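Local coordinates for uncharacterized protein Cgl0159 (Corynebacterium glutamicum, PDB 3FOK) that is of unknown function but has a TIM-barrel fold and assembles from several copies of the same chain, at residues 9-14 with 68-73; 16-21 with 95-100; 77-82 with 286-291. All coordinates share one frame; numbering follows the deposited sequence.

Contact 1. Residues 9-14 with 68-73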
loop_
_atom_site.group_PDB
_atom_site.type_symbol
_atom_site.label_atom_id
_atom_site.label_comp_id
_atom_site.label_asym_id
_atom_site.label_seq_id
_atom_site.Cartn_x
_atom_site.Cartn_y
_atom_site.Cartn_z
ATOM N N GLU A 9 -34.308 31.409 9.063
ATOM C CA GLU A 9 -33.394 32.482 8.694
ATOM C C GLU A 9 -31.954 32.065 8.967
ATOM O O GLU A 9 -31.040 32.438 8.229
ATOM C CB GLU A 9 -33.728 33.764 9.461
ATOM C CG GLU A 9 -34.949 34.489 8.916
ATOM C CD GLU A 9 -36.124 34.478 9.872
ATOM O OE1 GLU A 9 -36.451 33.398 10.406
ATOM O OE2 GLU A 9 -36.725 35.554 10.081
ATOM N N SER A 10 -31.751 31.288 10.025
ATOM C CA SER A 10 -30.414 30.817 10.356
ATOM C C SER A 10 -29.966 29.771 9.343
ATOM O O SER A 10 -28.785 29.691 9.008
ATOM C CB SER A 10 -30.384 30.238 11.768
ATOM O OG SER A 10 -30.381 31.278 12.727
ATOM N N PHE A 11 -30.913 28.977 8.844
ATOM C CA PHE A 11 -30.590 27.967 7.847
ATOM C C PHE A 11 -30.224 28.623 6.527
ATOM O O PHE A 11 -29.369 28.124 5.795
ATOM C CB PHE A 11 -31.757 26.999 7.647
ATOM C CG PHE A 11 -31.794 25.889 8.656
ATOM C CD1 PHE A 11 -30.625 25.230 9.017
ATOM C CD2 PHE A 11 -32.992 25.489 9.235
ATOM C CE1 PHE A 11 -30.642 24.190 9.939
ATOM C CE2 PHE A 11 -33.023 24.443 10.163
ATOM C CZ PHE A 11 -31.840 23.793 10.514
ATOM N N GLU A 12 -30.869 29.740 6.216
ATOM C CA GLU A 12 -30.557 30.436 4.979
ATOM C C GLU A 12 -29.120 30.937 5.072
ATOM O O GLU A 12 -28.375 30.898 4.098
ATOM C CB GLU A 12 -31.505 31.620 4.754
ATOM C CG GLU A 12 -31.237 32.347 3.450
ATOM C CD GLU A 12 -31.392 31.435 2.244
ATOM O OE1 GLU A 12 -30.799 31.733 1.183
ATOM O OE2 GLU A 12 -32.120 30.422 2.352
ATOM N N ALA A 13 -28.736 31.397 6.258
ATOM C CA ALA A 13 -27.389 31.900 6.489
ATOM C C ALA A 13 -26.364 30.768 6.407
ATOM O O ALA A 13 -25.284 30.949 5.844
ATOM C CB ALA A 13 -27.314 32.581 7.851
ATOM N N LEU A 14 -26.702 29.608 6.973
ATOM C CA LEU A 14 -25.813 28.442 6.955
ATOM C C LEU A 14 -25.548 27.996 5.525
ATOM O O LEU A 14 -24.400 27.875 5.112
ATOM C CB LEU A 14 -26.433 27.286 7.752
ATOM C CG LEU A 14 -25.853 25.865 7.632
ATOM C CD1 LEU A 14 -24.393 25.826 8.057
ATOM C CD2 LEU A 14 -26.673 24.924 8.501
ATOM N N ASN A 68 -33.776 13.549 6.656
ATOM C CA ASN A 68 -33.954 14.993 6.575
ATOM C C ASN A 68 -32.909 15.644 7.474
ATOM O O ASN A 68 -33.046 15.651 8.699
ATOM C CB ASN A 68 -35.368 15.374 7.027
ATOM C CG ASN A 68 -35.640 16.862 6.911
ATOM O OD1 ASN A 68 -36.774 17.276 6.656
ATOM N ND2 ASN A 68 -34.605 17.676 7.106
ATOM N N ARG A 69 -31.867 16.190 6.858
ATOM C CA ARG A 69 -30.784 16.817 7.597
ATOM C C ARG A 69 -31.209 18.051 8.390
ATOM O O ARG A 69 -30.660 18.321 9.464
ATOM C CB ARG A 69 -29.640 17.169 6.639
ATOM C CG ARG A 69 -28.433 17.818 7.307
ATOM C CD ARG A 69 -27.780 16.914 8.361
ATOM N NE ARG A 69 -26.666 16.121 7.837
ATOM C CZ ARG A 69 -26.749 14.841 7.487
ATOM N NH1 ARG A 69 -27.900 14.185 7.599
ATOM N NH2 ARG A 69 -25.672 14.207 7.037
ATOM N N TYR A 70 -32.180 18.800 7.878
ATOM C CA TYR A 70 -32.641 19.992 8.583
ATOM C C TYR A 70 -33.322 19.626 9.896
ATOM O O TYR A 70 -33.136 20.303 10.905
ATOM C CB TYR A 70 -33.580 20.800 7.694
ATOM C CG TYR A 70 -32.857 21.483 6.557
ATOM C CD1 TYR A 70 -32.204 22.700 6.752
ATOM C CD2 TYR A 70 -32.784 20.889 5.297
ATOM C CE1 TYR A 70 -31.494 23.307 5.715
ATOM C CE2 TYR A 70 -32.078 21.484 4.262
ATOM C CZ TYR A 70 -31.435 22.689 4.475
ATOM O OH TYR A 70 -30.731 23.272 3.449
ATOM N N GLU A 71 -34.103 18.550 9.891
ATOM C CA GLU A 71 -34.773 18.123 11.114
ATOM C C GLU A 71 -33.748 17.508 12.053
ATOM O O GLU A 71 -33.851 17.646 13.267
ATOM C CB GLU A 71 -35.861 17.088 10.823
ATOM C CG GLU A 71 -36.908 17.523 9.827
ATOM C CD GLU A 71 -38.125 16.615 9.840
ATOM O OE1 GLU A 71 -37.967 15.413 10.152
ATOM O OE2 GLU A 71 -39.234 17.100 9.525
ATOM N N LEU A 72 -32.760 16.824 11.486
ATOM C CA LEU A 72 -31.719 16.202 12.292
ATOM C C LEU A 72 -31.027 17.303 13.083
ATOM O O LEU A 72 -30.815 17.176 14.286
ATOM C CB LEU A 72 -30.696 15.492 11.401
ATOM C CG LEU A 72 -29.873 14.348 12.012
ATOM C CD1 LEU A 72 -28.662 14.086 11.131
ATOM C CD2 LEU A 72 -29.419 14.696 13.421
ATOM N N LEU A 73 -30.687 18.392 12.399
ATOM C CA LEU A 73 -30.024 19.516 13.042
ATOM C C LEU A 73 -30.909 20.153 14.111
ATOM O O LEU A 73 -30.421 20.530 15.176
ATOM C CB LEU A 73 -29.610 20.557 11.994
ATOM C CG LEU A 73 -28.476 20.134 11.046
ATOM C CD1 LEU A 73 -28.260 21.195 9.975
ATOM C CD2 LEU A 73 -27.203 19.915 11.842
#
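This contact lays the N-terminal helix 8-20 against helix 69-81, an outer helix of the TIM barrel, and Phe11 meets Tyr70 in a T-shaped (edge-to-face) stack. The two ring planes are at 90° and their centroids lie 4.9 Å apart. Tyr70 is the edge partner. Its CD1 stands over the centre of the Phe11 ring, 3.7 Å from Phe11 CG and almost as near to the other ring carbons. Phe11 CG is anti to its carbonyl carbon (chi1 -84°), and the ring is carried out toward helix 69-81. Leu73, one turn further along helix 69-81, brings its CD1 to 3.8 Å from Phe11 CE1. Leu14 adds a looser touch, with its CD2 4.3 Å from Leu73 CD1. The side-chain contacts between the two segments are apolar. Tyr70 OH is hydrogen-bonded to Arg15 NH1, next along helix 8-20, so a polar link joins the same two helices beside the stack. The short helix segments run at 116° to each other, with axes 12.5 Å apart, so side chains bridge the gap. Thr236 of the second subunit packs on Tyr70, and its Thr237 on Leu14. Ile6 touches Phe11, and helix 92-100 packs on Leu14.

Contact 2. Residues 16-21 with 95-100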
loop_
_atom_site.group_PDB
_atom_site.type_symbol
_atom_site.label_atom_id
_atom_site.label_comp_id
_atom_site.label_asym_id
_atom_site.label_seq_id
_atom_site.Cartn_x
_atom_site.Cartn_y
_atom_site.Cartn_z
ATOM N N ARG A 16 -26.132 29.629 2.829
ATOM C CA ARG A 16 -25.521 30.772 2.181
ATOM C C ARG A 16 -24.068 30.943 2.601
ATOM O O ARG A 16 -23.263 31.491 1.858
ATOM C CB ARG A 16 -26.325 32.025 2.511
ATOM C CG ARG A 16 -25.959 33.234 1.697
ATOM C CD ARG A 16 -26.988 34.337 1.875
ATOM N NE ARG A 16 -28.293 33.974 1.325
ATOM C CZ ARG A 16 -29.227 34.862 0.999
ATOM N NH1 ARG A 16 -28.997 36.161 1.169
ATOM N NH2 ARG A 16 -30.387 34.461 0.494
HETATM N N MSE A 17 -23.724 30.459 3.789
HETATM C CA MSE A 17 -22.352 30.584 4.260
HETATM C C MSE A 17 -21.454 29.586 3.536
HETATM O O MSE A 17 -20.438 29.965 2.954
HETATM C CB MSE A 17 -22.263 30.345 5.767
HETATM C CG MSE A 17 -20.902 30.702 6.337
HETATM SE SE MSE A 17 -20.598 30.081 8.145
HETATM C CE MSE A 17 -21.769 31.300 9.095
ATOM N N ARG A 18 -21.839 28.313 3.578
ATOM C CA ARG A 18 -21.080 27.252 2.926
ATOM C C ARG A 18 -20.802 27.585 1.465
ATOM O O ARG A 18 -19.740 27.259 0.929
ATOM C CB ARG A 18 -21.851 25.934 2.991
ATOM C CG ARG A 18 -21.838 25.238 4.342
ATOM C CD ARG A 18 -22.740 24.010 4.308
ATOM N NE ARG A 18 -22.312 22.985 5.251
ATOM C CZ ARG A 18 -21.193 22.278 5.129
ATOM N NH1 ARG A 18 -20.383 22.485 4.097
ATOM N NH2 ARG A 18 -20.884 21.362 6.039
ATOM N N ALA A 19 -21.766 28.237 0.828
ATOM C CA ALA A 19 -21.640 28.600 -0.573
ATOM C C ALA A 19 -20.631 29.705 -0.856
ATOM O O ALA A 19 -19.670 29.496 -1.593
ATOM C CB ALA A 19 -23.006 28.998 -1.121
ATOM N N ALA A 20 -20.845 30.877 -0.261
ATOM C CA ALA A 20 -19.983 32.030 -0.509
ATOM C C ALA A 20 -18.894 32.392 0.508
ATOM O O ALA A 20 -17.901 33.020 0.137
ATOM C CB ALA A 20 -20.851 33.249 -0.772
ATOM N N GLU A 21 -19.072 32.034 1.779
ATOM C CA GLU A 21 -18.058 32.335 2.797
ATOM C C GLU A 21 -17.640 31.048 3.504
ATOM O O GLU A 21 -17.774 30.928 4.719
ATOM C CB GLU A 21 -18.595 33.332 3.834
ATOM C CG GLU A 21 -18.786 34.762 3.334
ATOM C CD GLU A 21 -19.170 35.728 4.457
ATOM O OE1 GLU A 21 -20.220 35.509 5.107
ATOM O OE2 GLU A 21 -18.422 36.705 4.690
ATOM N N ILE A 95 -20.875 18.355 12.344
ATOM C CA ILE A 95 -20.233 19.280 13.264
ATOM C C ILE A 95 -20.056 20.673 12.665
ATOM O O ILE A 95 -20.301 21.671 13.343
ATOM C CB ILE A 95 -18.872 18.735 13.743
ATOM C CG1 ILE A 95 -19.088 17.428 14.505
ATOM C CG2 ILE A 95 -18.180 19.750 14.635
ATOM C CD1 ILE A 95 -20.076 17.535 15.659
ATOM N N ASP A 96 -19.644 20.753 11.402
ATOM C CA ASP A 96 -19.466 22.058 10.778
ATOM C C ASP A 96 -20.776 22.849 10.792
ATOM O O ASP A 96 -20.777 24.024 11.159
ATOM C CB ASP A 96 -18.941 21.927 9.341
ATOM C CG ASP A 96 -17.524 21.357 9.280
ATOM O OD1 ASP A 96 -16.736 21.586 10.226
ATOM O OD2 ASP A 96 -17.187 20.690 8.278
ATOM N N ASP A 97 -21.889 22.224 10.410
ATOM C CA ASP A 97 -23.159 22.943 10.425
ATOM C C ASP A 97 -23.420 23.477 11.830
ATOM O O ASP A 97 -23.567 24.684 12.021
ATOM C CB ASP A 97 -24.319 22.044 9.989
ATOM C CG ASP A 97 -24.280 21.720 8.505
ATOM O OD1 ASP A 97 -23.758 22.548 7.727
ATOM O OD2 ASP A 97 -24.785 20.642 8.114
ATOM N N LEU A 98 -23.460 22.582 12.813
ATOM C CA LEU A 98 -23.693 22.987 14.193
ATOM C C LEU A 98 -22.717 24.081 14.623
ATOM O O LEU A 98 -23.082 24.985 15.371
ATOM C CB LEU A 98 -23.562 21.787 15.133
ATOM C CG LEU A 98 -24.654 20.713 15.088
ATOM C CD1 LEU A 98 -24.256 19.531 15.965
ATOM C CD2 LEU A 98 -25.976 21.309 15.557
ATOM N N ALA A 99 -21.481 24.007 14.145
ATOM C CA ALA A 99 -20.487 25.011 14.499
ATOM C C ALA A 99 -20.825 26.329 13.817
ATOM O O ALA A 99 -20.766 27.396 14.429
ATOM C CB ALA A 99 -19.093 24.543 14.084
ATOM N N ALA A 100 -21.185 26.247 12.541
ATOM C CA ALA A 100 -21.538 27.427 11.764
ATOM C C ALA A 100 -22.747 28.121 12.388
ATOM O O ALA A 100 -22.807 29.347 12.438
ATOM C CB ALA A 100 -21.836 27.033 10.327
#
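Helix segments 16-20 and 95-100 run at 109° to each other, with axes 11.6 Å apart, and their closest CA atoms, those of Met17 and Ala100, are 8.2 Å apart. Long side chains therefore span the gap. Arg18 is joined to Asp97 by a salt bridge. Its NE donates to Asp97 OD1 at 2.9 Å, and the bond is nearly straight at 170°. The oxygen lies at the edge of the guanidinium, close to its plane, and is met on its syn side. The guanidinium and carboxylate planes are steeply turned, 79° apart, so the two groups do not pair side by side. The Arg18 chain is extended from CG to NE, which carries the guanidinium across to the other helix. Asp96 stands near the same group: its CB is 3.9 Å from Arg18 NH2. Asp96 OD2 is 4.4 Å from Arg18 NH2, too far for a salt bridge, but its charge would probably add to the negative field there. Beside this polar pair, the selenium of selenomethionine Met17 rests 3.9 Å from Ala100 CB. The second subunit adds to the polar cluster. Its Ser216 O accepts from Arg18 NH1, and its Ser216 N donates to Asp96 OD2. In this buried ion pair at a subunit interface, helix 8-20, which precedes the first barrel strand 44-48, is tied to the outer barrel helix 92-100.

Contact 3. Residues 77-82 with 286-291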
loop_
_atom_site.group_PDB
_atom_site.type_symbol
_atom_site.label_atom_id
_atom_site.label_comp_id
_atom_site.label_asym_id
_atom_site.label_seq_id
_atom_site.Cartn_x
_atom_site.Cartn_y
_atom_site.Cartn_z
ATOM N N ALA A 77 -30.097 20.548 17.915
ATOM C CA ALA A 77 -30.094 21.853 18.564
ATOM C C ALA A 77 -30.886 21.793 19.864
ATOM O O ALA A 77 -30.481 22.369 20.876
ATOM C CB ALA A 77 -30.690 22.896 17.638
ATOM N N ILE A 78 -32.017 21.093 19.832
ATOM C CA ILE A 78 -32.857 20.954 21.013
ATOM C C ILE A 78 -32.083 20.228 22.107
ATOM O O ILE A 78 -31.996 20.704 23.240
ATOM C CB ILE A 78 -34.143 20.161 20.693
ATOM C CG1 ILE A 78 -35.038 20.982 19.760
ATOM C CG2 ILE A 78 -34.880 19.813 21.979
ATOM C CD1 ILE A 78 -36.294 20.258 19.320
ATOM N N ALA A 79 -31.523 19.074 21.759
ATOM C CA ALA A 79 -30.755 18.284 22.710
ATOM C C ALA A 79 -29.640 19.119 23.340
ATOM O O ALA A 79 -29.470 19.120 24.557
ATOM C CB ALA A 79 -30.166 17.065 22.016
ATOM N N LEU A 80 -28.890 19.840 22.510
ATOM C CA LEU A 80 -27.789 20.670 22.990
ATOM C C LEU A 80 -28.230 21.837 23.863
ATOM O O LEU A 80 -27.435 22.367 24.639
ATOM C CB LEU A 80 -26.974 21.217 21.814
ATOM C CG LEU A 80 -26.130 20.236 20.996
ATOM C CD1 LEU A 80 -25.393 20.997 19.902
ATOM C CD2 LEU A 80 -25.139 19.517 21.907
ATOM N N SER A 81 -29.488 22.246 23.736
ATOM C CA SER A 81 -29.990 23.368 24.523
ATOM C C SER A 81 -30.419 22.941 25.922
ATOM O O SER A 81 -30.497 23.764 26.833
ATOM C CB SER A 81 -31.171 24.028 23.813
ATOM O OG SER A 81 -32.296 23.171 23.802
ATOM N N ARG A 82 -30.700 21.654 26.088
ATOM C CA ARG A 82 -31.131 21.138 27.381
ATOM C C ARG A 82 -29.965 21.082 28.357
ATOM O O ARG A 82 -28.862 20.666 28.000
ATOM C CB ARG A 82 -31.721 19.738 27.220
ATOM C CG ARG A 82 -32.770 19.643 26.128
ATOM C CD ARG A 82 -33.856 20.679 26.322
ATOM N NE ARG A 82 -34.533 20.519 27.604
ATOM C CZ ARG A 82 -35.537 21.285 28.018
ATOM N NH1 ARG A 82 -35.980 22.271 27.252
ATOM N NH2 ARG A 82 -36.099 21.063 29.198
ATOM N N ALA A 286 -37.961 16.022 26.272
ATOM C CA ALA A 286 -38.272 15.173 27.415
ATOM C C ALA A 286 -37.309 14.000 27.537
ATOM O O ALA A 286 -36.798 13.718 28.623
ATOM C CB ALA A 286 -39.698 14.662 27.307
ATOM N N ALA A 287 -37.067 13.311 26.426
ATOM C CA ALA A 287 -36.161 12.174 26.435
ATOM C C ALA A 287 -34.758 12.612 26.866
ATOM O O ALA A 287 -34.136 11.975 27.714
ATOM C CB ALA A 287 -36.115 11.532 25.055
ATOM N N VAL A 288 -34.269 13.709 26.294
ATOM C CA VAL A 288 -32.938 14.198 26.629
ATOM C C VAL A 288 -32.801 14.593 28.106
ATOM O O VAL A 288 -31.739 14.391 28.702
ATOM C CB VAL A 288 -32.546 15.395 25.730
ATOM C CG1 VAL A 288 -31.144 15.873 26.078
ATOM C CG2 VAL A 288 -32.605 14.981 24.264
ATOM N N ASP A 289 -33.862 15.146 28.697
ATOM C CA ASP A 289 -33.814 15.538 30.108
ATOM C C ASP A 289 -33.697 14.316 31.009
ATOM O O ASP A 289 -32.928 14.313 31.969
ATOM C CB ASP A 289 -35.063 16.327 30.505
ATOM C CG ASP A 289 -35.068 17.737 29.948
ATOM O OD1 ASP A 289 -34.005 18.396 29.976
ATOM O OD2 ASP A 289 -36.139 18.196 29.496
ATOM N N THR A 290 -34.478 13.286 30.699
ATOM C CA THR A 290 -34.457 12.049 31.466
ATOM C C THR A 290 -33.015 11.565 31.534
ATOM O O THR A 290 -32.440 11.422 32.620
ATOM C CB THR A 290 -35.303 10.963 30.785
ATOM O OG1 THR A 290 -36.665 11.400 30.703
ATOM C CG2 THR A 290 -35.235 9.662 31.569
ATOM N N ALA A 291 -32.441 11.324 30.358
ATOM C CA ALA A 291 -31.067 10.861 30.242
ATOM C C ALA A 291 -30.125 11.823 30.963
ATOM O O ALA A 291 -29.246 11.403 31.722
ATOM C CB ALA A 291 -30.680 10.750 28.771
#
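This is a helix-to-helix contact on the outside of the TIM barrel, with a small apolar patch and a salt bridge beside it. It joins the C-terminal end of helix 69-81 to helix 284-295, the first and last barrel helices, where the barrel closes by pairing of strands 44-48 and 267-272. Ala79 and Val288 form the apolar part. Val288 CG2 is 3.9 Å from Ala79 CB, and the backbones come close here, with the two CA atoms 6.1 Å apart. Val288 CG1 crosses the start of the Arg82 chain at a slant, 4.1 Å from Arg82 CB. Arg82 is the first residue after helix 69-81 to leave helical geometry. Its chain bends at chi2 and chi3, and this folds the guanidinium back onto Asp289. Arg82 NE donates to Asp289 OD1 at 3.2 Å, with an N-H...O angle of 163°. That oxygen is met on its syn side and lies in the guanidinium plane. Arg82 NH2 is 2.9 Å from Asp289 OD2, but this bond is bent and weak. A longer weak bond runs from Arg82 NH2 to Asp289 OD1, so both nitrogens approach OD1. The planes of the two groups are 63° apart. Inward from the salt bridge, Val47 of strand 44-48 touches Ala79, and Phe45 of the same strand touches Val288. Val85 of the following loop also packs on Val288. The chemistry is layered: apolar side chains face the barrel strand, while the partly exposed ion pair ties the end of one helix to the side of the other. Solvent would probably weaken its electrostatic pull.

Contacts 1 and 2 are parts of one packing unit, with centres 10 Å apart. Both use helix 8-20, first against helix 69-81 and then against helix 92-100. They meet directly: Leu14 CD1 is 3.4 Å from Asp97 OD1 and 3.6 Å from Ala100 CB. Leu73 CD2 also touches Leu98 CD2. Both lie beside the second subunit. Contact 3 shares helix 69-81 with contact 1, further along toward its C-terminal end, and their centres are 18 Å apart. It does not touch contact 2, whose centre is 24 Å away, and no other chain of the assembly reaches its segments. Helix 69-81 thus links the N-terminal helix to the last helix of the barrel.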